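Local structure of glycoside hydrolase family 31 (Trueperella pyogenes, 5I0F) at residues Thr536-Ile548 against Arg669-Thr683. The protein degrades cycloalternan, a cyclic glucose tetrasaccharide, as a family 31 glycoside hydrolase that forms a covalent intermediate with its substrate. Residues are numbered along the deposited sequence; the frame is centred on the assembly and turned at random.
Sequences TWEAFRSSITAGI and RQYMLGDELLINPVT
Arg541 and Thr683 make the direct hydrogen bond of this interface: NH2 of Arg541 donates to the carbonyl O of Thr683 at 2.8 Å, approaching nearly along the C=O axis although the N-H...O angle is only 130°. The guanidinium is steadied from within its own helix, where NE and NH1 both grip OE1 of Glu538 in a salt bridge, probably limiting its rotation. Next to it the Arg669 chain crosses obliquely, with CD of Arg541 over one face of the Arg669 guanidinium, and a water joins NH2 of Arg669 to OG1 of Thr545.

The apolar contacts illustrate how a helix face is fitted to the segments that flank a hairpin. With CG anti to the backbone N (chi1 179°), the ring of Phe540 offers one face to CG2 of Thr683, a CH-pi contact of 4.2 Å to the ring centroid. Ile544 meets that methyl tip to tip, its CD1 also lying 3.7 Å from CB of Pro681, and Ile548 CD1 packs 3.9 Å from Tyr671 CB.

Helix 537-551 of the TIM barrel thus packs on the ends leading into and out of the C-terminal domain's antiparallel hairpin 671-673/677-679, Arg669-Tyr671 and Pro681-Thr683, with helix 572-583 touching Trp537, Phe540 and Val682, and strand 651-652 touching Ile548 and Tyr671.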
ATOM      1  N   THR A 536      -8.221 -11.655  12.464  1.00 18.75           N
ATOM      2  CA  THR A 536      -8.963 -12.815  11.971  1.00 19.29           C
ATOM      3  C   THR A 536      -8.054 -13.853  11.309  1.00 19.19           C
ATOM      4  O   THR A 536      -6.952 -13.522  10.817  1.00 17.93           O
ATOM      5  CB  THR A 536     -10.024 -12.413  10.941  1.00 19.85           C
ATOM      6  OG1 THR A 536      -9.412 -11.917   9.754  1.00 18.81           O
ATOM      7  CG2 THR A 536     -11.012 -11.386  11.507  1.00 20.30           C
ATOM      8  N   TRP A 537      -8.555 -15.092  11.231  1.00 19.54           N
ATOM      9  CA  TRP A 537      -7.845 -16.148  10.506  1.00 19.77           C
ATOM     10  C   TRP A 537      -7.727 -15.828   9.011  1.00 19.88           C
ATOM     11  O   TRP A 537      -6.695 -16.066   8.422  1.00 18.68           O
ATOM     12  CB  TRP A 537      -8.486 -17.523  10.723  1.00 20.29           C
ATOM     13  CG  TRP A 537      -8.399 -17.947  12.141  1.00 20.68           C
ATOM     14  CD1 TRP A 537      -9.330 -17.742  13.121  1.00 21.37           C
ATOM     15  CD2 TRP A 537      -7.307 -18.637  12.760  1.00 21.25           C
ATOM     16  NE1 TRP A 537      -8.887 -18.278  14.318  1.00 21.82           N
ATOM     17  CE2 TRP A 537      -7.646 -18.827  14.125  1.00 21.44           C
ATOM     18  CE3 TRP A 537      -6.077 -19.120  12.297  1.00 21.13           C
ATOM     19  CZ2 TRP A 537      -6.803 -19.487  15.025  1.00 22.17           C
ATOM     20  CZ3 TRP A 537      -5.233 -19.787  13.203  1.00 21.96           C
ATOM     21  CH2 TRP A 537      -5.601 -19.948  14.552  1.00 21.99           C
ATOM     22  N   GLU A 538      -8.781 -15.274   8.411  1.00 20.93           N
ATOM     23  CA  GLU A 538      -8.731 -14.909   6.996  1.00 22.51           C
ATOM     24  C   GLU A 538      -7.662 -13.843   6.727  1.00 20.67           C
ATOM     25  O   GLU A 538      -6.929 -13.937   5.730  1.00 20.23           O
ATOM     26  CB  GLU A 538     -10.112 -14.448   6.470  1.00 25.12           C
ATOM     27  CG  GLU A 538     -10.155 -14.170   4.958  1.00 28.37           C
ATOM     28  CD  GLU A 538      -9.512 -15.266   4.089  1.00 32.18           C
ATOM     29  OE1 GLU A 538      -9.774 -16.496   4.318  1.00 35.43           O
ATOM     30  OE2 GLU A 538      -8.693 -14.899   3.189  1.00 34.76           O
ATOM     31  N   ALA A 539      -7.540 -12.867   7.622  1.00 19.30           N
ATOM     32  CA  ALA A 539      -6.513 -11.842   7.466  1.00 18.46           C
ATOM     33  C   ALA A 539      -5.078 -12.397   7.599  1.00 18.04           C
ATOM     34  O   ALA A 539      -4.168 -11.957   6.889  1.00 17.44           O
ATOM     35  CB  ALA A 539      -6.750 -10.704   8.445  1.00 18.11           C
ATOM     36  N   PHE A 540      -4.899 -13.350   8.511  1.00 17.92           N
ATOM     37  CA  PHE A 540      -3.646 -14.100   8.661  1.00 17.68           C
ATOM     38  C   PHE A 540      -3.270 -14.781   7.338  1.00 17.96           C
ATOM     39  O   PHE A 540      -2.159 -14.578   6.823  1.00 17.09           O
ATOM     40  CB  PHE A 540      -3.833 -15.101   9.835  1.00 18.08           C
ATOM     41  CG  PHE A 540      -2.662 -16.001  10.150  1.00 17.73           C
ATOM     42  CD1 PHE A 540      -1.374 -15.783   9.690  1.00 17.59           C
ATOM     43  CD2 PHE A 540      -2.883 -17.109  10.971  1.00 18.19           C
ATOM     44  CE1 PHE A 540      -0.335 -16.627  10.032  1.00 18.13           C
ATOM     45  CE2 PHE A 540      -1.833 -17.957  11.335  1.00 18.33           C
ATOM     46  CZ  PHE A 540      -0.566 -17.729  10.844  1.00 18.28           C
ATOM     47  N   ARG A 541      -4.199 -15.554   6.767  1.00 18.48           N
ATOM     48  CA  ARG A 541      -3.935 -16.192   5.467  1.00 19.44           C
ATOM     49  C   ARG A 541      -3.609 -15.180   4.378  1.00 19.12           C
ATOM     50  O   ARG A 541      -2.667 -15.395   3.591  1.00 18.68           O
ATOM     51  CB  ARG A 541      -5.109 -17.068   5.027  1.00 20.32           C
ATOM     52  CG  ARG A 541      -5.299 -18.266   5.951  1.00 21.65           C
ATOM     53  CD  ARG A 541      -6.418 -19.218   5.532  1.00 22.88           C
ATOM     54  NE  ARG A 541      -7.755 -18.678   5.739  1.00 24.30           N
ATOM     55  CZ  ARG A 541      -8.575 -18.927   6.780  1.00 25.50           C
ATOM     56  NH1 ARG A 541      -9.766 -18.345   6.804  1.00 25.62           N
ATOM     57  NH2 ARG A 541      -8.253 -19.732   7.795  1.00 26.32           N
ATOM     58  N   SER A 542      -4.378 -14.092   4.323  1.00 18.70           N
ATOM     59  CA  SER A 542      -4.135 -13.030   3.323  1.00 18.94           C
ATOM     60  C   SER A 542      -2.779 -12.391   3.478  1.00 18.16           C
ATOM     61  O   SER A 542      -2.104 -12.079   2.472  1.00 17.31           O
ATOM     62  CB  SER A 542      -5.212 -11.946   3.368  1.00 19.93           C
ATOM     63  OG  SER A 542      -6.450 -12.508   2.965  1.00 22.25           O
ATOM     64  N   SER A 543      -2.351 -12.232   4.727  1.00 17.54           N
ATOM     65  CA  SER A 543      -1.058 -11.620   5.015  1.00 17.58           C
ATOM     66  C   SER A 543       0.102 -12.501   4.544  1.00 17.14           C
ATOM     67  O   SER A 543       1.076 -11.978   4.027  1.00 16.96           O
ATOM     68  CB  SER A 543      -0.924 -11.209   6.492  1.00 17.49           C
ATOM     69  OG  SER A 543      -1.987 -10.317   6.927  1.00 18.11           O
ATOM     70  N   ILE A 544      -0.011 -13.823   4.677  1.00 17.65           N
ATOM     71  CA  ILE A 544       1.029 -14.733   4.136  1.00 17.55           C
ATOM     72  C   ILE A 544       1.166 -14.542   2.608  1.00 17.29           C
ATOM     73  O   ILE A 544       2.263 -14.433   2.078  1.00 16.45           O
ATOM     74  CB  ILE A 544       0.729 -16.209   4.470  1.00 18.20           C
ATOM     75  CG1 ILE A 544       0.731 -16.426   5.986  1.00 18.29           C
ATOM     76  CG2 ILE A 544       1.740 -17.153   3.786  1.00 18.82           C
ATOM     77  CD1 ILE A 544       0.087 -17.731   6.426  1.00 19.20           C
ATOM     78  N   THR A 545       0.030 -14.511   1.923  1.00 17.07           N
ATOM     79  CA  THR A 545      -0.028 -14.242   0.499  1.00 17.69           C
ATOM     80  C   THR A 545       0.620 -12.899   0.130  1.00 17.34           C
ATOM     81  O   THR A 545       1.430 -12.811  -0.822  1.00 17.68           O
ATOM     82  CB  THR A 545      -1.481 -14.345  -0.008  1.00 17.94           C
ATOM     83  OG1 THR A 545      -1.983 -15.655   0.309  1.00 17.84           O
ATOM     84  CG2 THR A 545      -1.578 -14.135  -1.510  1.00 18.35           C
ATOM     85  N   ALA A 546       0.314 -11.881   0.907  1.00 16.94           N
ATOM     86  CA  ALA A 546       0.894 -10.557   0.696  1.00 16.98           C
ATOM     87  C   ALA A 546       2.422 -10.579   0.766  1.00 16.96           C
ATOM     88  O   ALA A 546       3.087  -9.975  -0.073  1.00 16.87           O
ATOM     89  CB  ALA A 546       0.305  -9.569   1.672  1.00 16.68           C
ATOM     90  N   GLY A 547       2.978 -11.301   1.732  1.00 16.58           N
ATOM     91  CA  GLY A 547       4.426 -11.345   1.882  1.00 16.57           C
ATOM     92  C   GLY A 547       5.137 -12.103   0.777  1.00 17.00           C
ATOM     93  O   GLY A 547       6.177 -11.675   0.308  1.00 16.54           O
ATOM     94  N   ILE A 548       4.559 -13.233   0.363  1.00 17.62           N
ATOM     95  CA  ILE A 548       5.111 -14.040  -0.717  1.00 17.86           C
ATOM     96  C   ILE A 548       5.054 -13.288  -2.047  1.00 17.88           C
ATOM     97  O   ILE A 548       6.055 -13.255  -2.786  1.00 18.18           O
ATOM     98  CB  ILE A 548       4.390 -15.401  -0.820  1.00 18.41           C
ATOM     99  CG1 ILE A 548       4.572 -16.168   0.488  1.00 18.88           C
ATOM    100  CG2 ILE A 548       4.915 -16.215  -2.007  1.00 18.67           C
ATOM    101  CD1 ILE A 548       3.694 -17.393   0.603  1.00 19.78           C
ATOM    102  N   ARG A 669       0.463 -21.340   0.347  1.00 22.96           N
ATOM    103  CA  ARG A 669       0.855 -20.648   1.594  1.00 23.23           C
ATOM    104  C   ARG A 669       1.971 -21.364   2.382  1.00 23.71           C
ATOM    105  O   ARG A 669       2.189 -21.066   3.569  1.00 24.88           O
ATOM    106  CB  ARG A 669      -0.376 -20.338   2.462  1.00 23.72           C
ATOM    107  CG  ARG A 669      -1.249 -19.234   1.874  1.00 24.07           C
ATOM    108  CD  ARG A 669      -2.349 -18.791   2.830  1.00 25.36           C
ATOM    109  NE  ARG A 669      -3.210 -19.936   3.113  1.00 28.06           N
ATOM    110  CZ  ARG A 669      -4.337 -20.263   2.462  1.00 29.91           C
ATOM    111  NH1 ARG A 669      -4.988 -21.372   2.805  1.00 31.08           N
ATOM    112  NH2 ARG A 669      -4.833 -19.494   1.489  1.00 29.57           N
ATOM    113  N   GLN A 670       2.682 -22.296   1.749  1.00 23.36           N
ATOM    114  CA  GLN A 670       4.032 -22.644   2.227  1.00 23.73           C
ATOM    115  C   GLN A 670       5.023 -21.836   1.434  1.00 23.12           C
ATOM    116  O   GLN A 670       4.747 -21.421   0.310  1.00 22.47           O
ATOM    117  CB  GLN A 670       4.414 -24.138   2.189  1.00 25.01           C
ATOM    118  CG  GLN A 670       3.574 -25.072   1.370  1.00 25.77           C
ATOM    119  CD  GLN A 670       4.035 -26.525   1.413  1.00 26.18           C
ATOM    120  OE1 GLN A 670       3.341 -27.380   1.939  1.00 27.16           O
ATOM    121  NE2 GLN A 670       5.170 -26.812   0.791  1.00 26.62           N
ATOM    122  N   TYR A 671       6.182 -21.607   2.037  1.00 21.95           N
ATOM    123  CA  TYR A 671       7.202 -20.809   1.411  1.00 21.69           C
ATOM    124  C   TYR A 671       8.564 -21.143   2.000  1.00 21.88           C
ATOM    125  O   TYR A 671       8.657 -21.691   3.091  1.00 21.37           O
ATOM    126  CB  TYR A 671       6.885 -19.314   1.603  1.00 20.54           C
ATOM    127  CG  TYR A 671       6.866 -18.856   3.042  1.00 19.73           C
ATOM    128  CD1 TYR A 671       5.699 -18.946   3.818  1.00 19.40           C
ATOM    129  CD2 TYR A 671       8.018 -18.333   3.638  1.00 19.37           C
ATOM    130  CE1 TYR A 671       5.687 -18.534   5.144  1.00 19.22           C
ATOM    131  CE2 TYR A 671       8.015 -17.897   4.947  1.00 19.21           C
ATOM    132  CZ  TYR A 671       6.851 -17.996   5.699  1.00 19.47           C
ATOM    133  OH  TYR A 671       6.847 -17.603   7.027  1.00 20.00           O
ATOM    134  N   MET A 672       9.602 -20.780   1.260  1.00 22.05           N
ATOM    135  CA  MET A 672      10.957 -20.901   1.734  1.00 22.64           C
ATOM    136  C   MET A 672      11.322 -19.601   2.461  1.00 21.59           C
ATOM    137  O   MET A 672      10.940 -18.492   2.029  1.00 19.93           O
ATOM    138  CB  MET A 672      11.921 -21.166   0.563  1.00 24.56           C
ATOM    139  CG  MET A 672      11.645 -22.452  -0.221  1.00 26.41           C
ATOM    140  SD  MET A 672      11.826 -23.943   0.780  1.00 29.36           S
ATOM    141  CE  MET A 672      13.550 -23.874   1.260  1.00 29.74           C
ATOM    142  N   LEU A 673      12.045 -19.740   3.570  1.00 21.03           N
ATOM    143  CA  LEU A 673      12.667 -18.608   4.226  1.00 20.86           C
ATOM    144  C   LEU A 673      14.136 -18.761   3.939  1.00 21.65           C
ATOM    145  O   LEU A 673      14.798 -19.583   4.565  1.00 22.04           O
ATOM    146  CB  LEU A 673      12.415 -18.608   5.738  1.00 20.64           C
ATOM    147  CG  LEU A 673      12.956 -17.369   6.461  1.00 20.37           C
ATOM    148  CD1 LEU A 673      12.199 -16.123   6.050  1.00 19.76           C
ATOM    149  CD2 LEU A 673      12.882 -17.562   7.960  1.00 20.70           C
ATOM    150  N   GLY A 674      14.638 -17.995   2.970  1.00 21.95           N
ATOM    151  CA  GLY A 674      15.976 -18.240   2.434  1.00 23.21           C
ATOM    152  C   GLY A 674      16.094 -19.580   1.719  1.00 24.33           C
ATOM    153  O   GLY A 674      15.097 -20.179   1.327  1.00 24.65           O
ATOM    154  N   ASP A 675      17.323 -20.039   1.540  1.00 25.23           N
ATOM    155  CA  ASP A 675      17.594 -21.285   0.811  1.00 26.71           C
ATOM    156  C   ASP A 675      17.230 -22.541   1.565  1.00 26.89           C
ATOM    157  O   ASP A 675      16.973 -23.552   0.936  1.00 27.97           O
ATOM    158  CB  ASP A 675      19.082 -21.423   0.486  1.00 27.71           C
ATOM    159  CG  ASP A 675      19.573 -20.446  -0.548  1.00 28.21           C
ATOM    160  OD1 ASP A 675      18.801 -19.720  -1.183  1.00 27.47           O
ATOM    161  OD2 ASP A 675      20.797 -20.453  -0.766  1.00 30.24           O
ATOM    162  N   GLU A 676      17.262 -22.512   2.891  1.00 26.67           N
ATOM    163  CA  GLU A 676      17.344 -23.765   3.657  1.00 27.58           C
ATOM    164  C   GLU A 676      16.073 -24.200   4.408  1.00 26.59           C
ATOM    165  O   GLU A 676      15.922 -25.392   4.708  1.00 26.57           O
ATOM    166  CB  GLU A 676      18.521 -23.702   4.643  1.00 28.65           C
ATOM    167  CG  GLU A 676      19.861 -23.325   4.021  1.00 29.86           C
ATOM    168  CD  GLU A 676      20.331 -24.285   2.924  1.00 31.66           C
ATOM    169  OE1 GLU A 676      19.983 -25.490   2.957  1.00 32.56           O
ATOM    170  OE2 GLU A 676      21.060 -23.849   2.003  1.00 32.24           O
ATOM    171  N   LEU A 677      15.175 -23.270   4.703  1.00 24.66           N
ATOM    172  CA  LEU A 677      14.023 -23.550   5.551  1.00 24.56           C
ATOM    173  C   LEU A 677      12.724 -23.468   4.782  1.00 23.94           C
ATOM    174  O   LEU A 677      12.454 -22.463   4.110  1.00 23.72           O
ATOM    175  CB  LEU A 677      13.985 -22.585   6.739  1.00 24.27           C
ATOM    176  CG  LEU A 677      15.185 -22.598   7.691  1.00 24.71           C
ATOM    177  CD1 LEU A 677      14.941 -21.596   8.795  1.00 24.12           C
ATOM    178  CD2 LEU A 677      15.453 -23.986   8.257  1.00 25.60           C
ATOM    179  N   LEU A 678      11.919 -24.521   4.879  1.00 24.02           N
ATOM    180  CA  LEU A 678      10.576 -24.553   4.323  1.00 23.81           C
ATOM    181  C   LEU A 678       9.579 -24.322   5.466  1.00 23.36           C
ATOM    182  O   LEU A 678       9.575 -25.092   6.442  1.00 22.99           O
ATOM    183  CB  LEU A 678      10.319 -25.917   3.649  1.00 25.13           C
ATOM    184  CG  LEU A 678       8.933 -26.132   3.016  1.00 25.59           C
ATOM    185  CD1 LEU A 678       8.541 -24.961   2.152  1.00 25.37           C
ATOM    186  CD2 LEU A 678       8.917 -27.401   2.180  1.00 26.66           C
ATOM    187  N   ILE A 679       8.750 -23.278   5.342  1.00 21.88           N
ATOM    188  CA  ILE A 679       7.822 -22.879   6.398  1.00 22.02           C
ATOM    189  C   ILE A 679       6.379 -23.165   6.001  1.00 21.40           C
ATOM    190  O   ILE A 679       5.999 -22.908   4.867  1.00 22.17           O
ATOM    191  CB  ILE A 679       7.896 -21.357   6.699  1.00 21.65           C
ATOM    192  CG1 ILE A 679       9.337 -20.819   6.634  1.00 22.32           C
ATOM    193  CG2 ILE A 679       7.206 -21.043   8.027  1.00 21.61           C
ATOM    194  CD1 ILE A 679      10.312 -21.490   7.571  1.00 22.91           C
ATOM    195  N   ASN A 680       5.566 -23.625   6.938  1.00 21.40           N
ATOM    196  CA  ASN A 680       4.156 -23.872   6.668  1.00 21.80           C
ATOM    197  C   ASN A 680       3.273 -23.480   7.849  1.00 21.73           C
ATOM    198  O   ASN A 680       2.898 -24.350   8.669  1.00 21.79           O
ATOM    199  CB  ASN A 680       3.912 -25.326   6.245  1.00 22.29           C
ATOM    200  CG  ASN A 680       2.504 -25.553   5.719  1.00 22.62           C
ATOM    201  OD1 ASN A 680       1.748 -24.594   5.498  1.00 22.86           O
ATOM    202  ND2 ASN A 680       2.136 -26.819   5.521  1.00 22.73           N
ATOM    203  N   PRO A 681       2.943 -22.174   7.948  1.00 20.98           N
ATOM    204  CA  PRO A 681       2.100 -21.664   9.040  1.00 20.82           C
ATOM    205  C   PRO A 681       0.789 -22.415   9.223  1.00 20.88           C
ATOM    206  O   PRO A 681       0.169 -22.843   8.234  1.00 20.86           O
ATOM    207  CB  PRO A 681       1.817 -20.214   8.597  1.00 20.18           C
ATOM    208  CG  PRO A 681       3.008 -19.838   7.771  1.00 19.96           C
ATOM    209  CD  PRO A 681       3.316 -21.081   7.005  1.00 20.24           C
ATOM    210  N   VAL A 682       0.357 -22.551  10.477  1.00 21.33           N
ATOM    211  CA  VAL A 682      -0.886 -23.244  10.808  1.00 21.93           C
ATOM    212  C   VAL A 682      -1.978 -22.180  10.853  1.00 21.73           C
ATOM    213  O   VAL A 682      -1.978 -21.334  11.737  1.00 20.99           O
ATOM    214  CB  VAL A 682      -0.765 -23.968  12.163  1.00 22.90           C
ATOM    215  CG1 VAL A 682      -2.074 -24.666  12.546  1.00 23.83           C
ATOM    216  CG2 VAL A 682       0.376 -24.967  12.092  1.00 23.24           C
ATOM    217  N   THR A 683      -2.892 -22.232   9.892  1.00 21.95           N
ATOM    218  CA  THR A 683      -3.825 -21.138   9.620  1.00 22.27           C
ATOM    219  C   THR A 683      -5.289 -21.456   9.847  1.00 22.88           C
ATOM    220  O   THR A 683      -6.166 -20.710   9.386  1.00 22.03           O
ATOM    221  CB  THR A 683      -3.649 -20.652   8.174  1.00 22.37           C
ATOM    222  OG1 THR A 683      -3.881 -21.729   7.270  1.00 22.55           O
ATOM    223  CG2 THR A 683      -2.231 -20.110   7.964  1.00 22.24           C
TER
HETATM  224  O   HOH W   1      -4.461 -16.690   0.914  1.00 30.72           O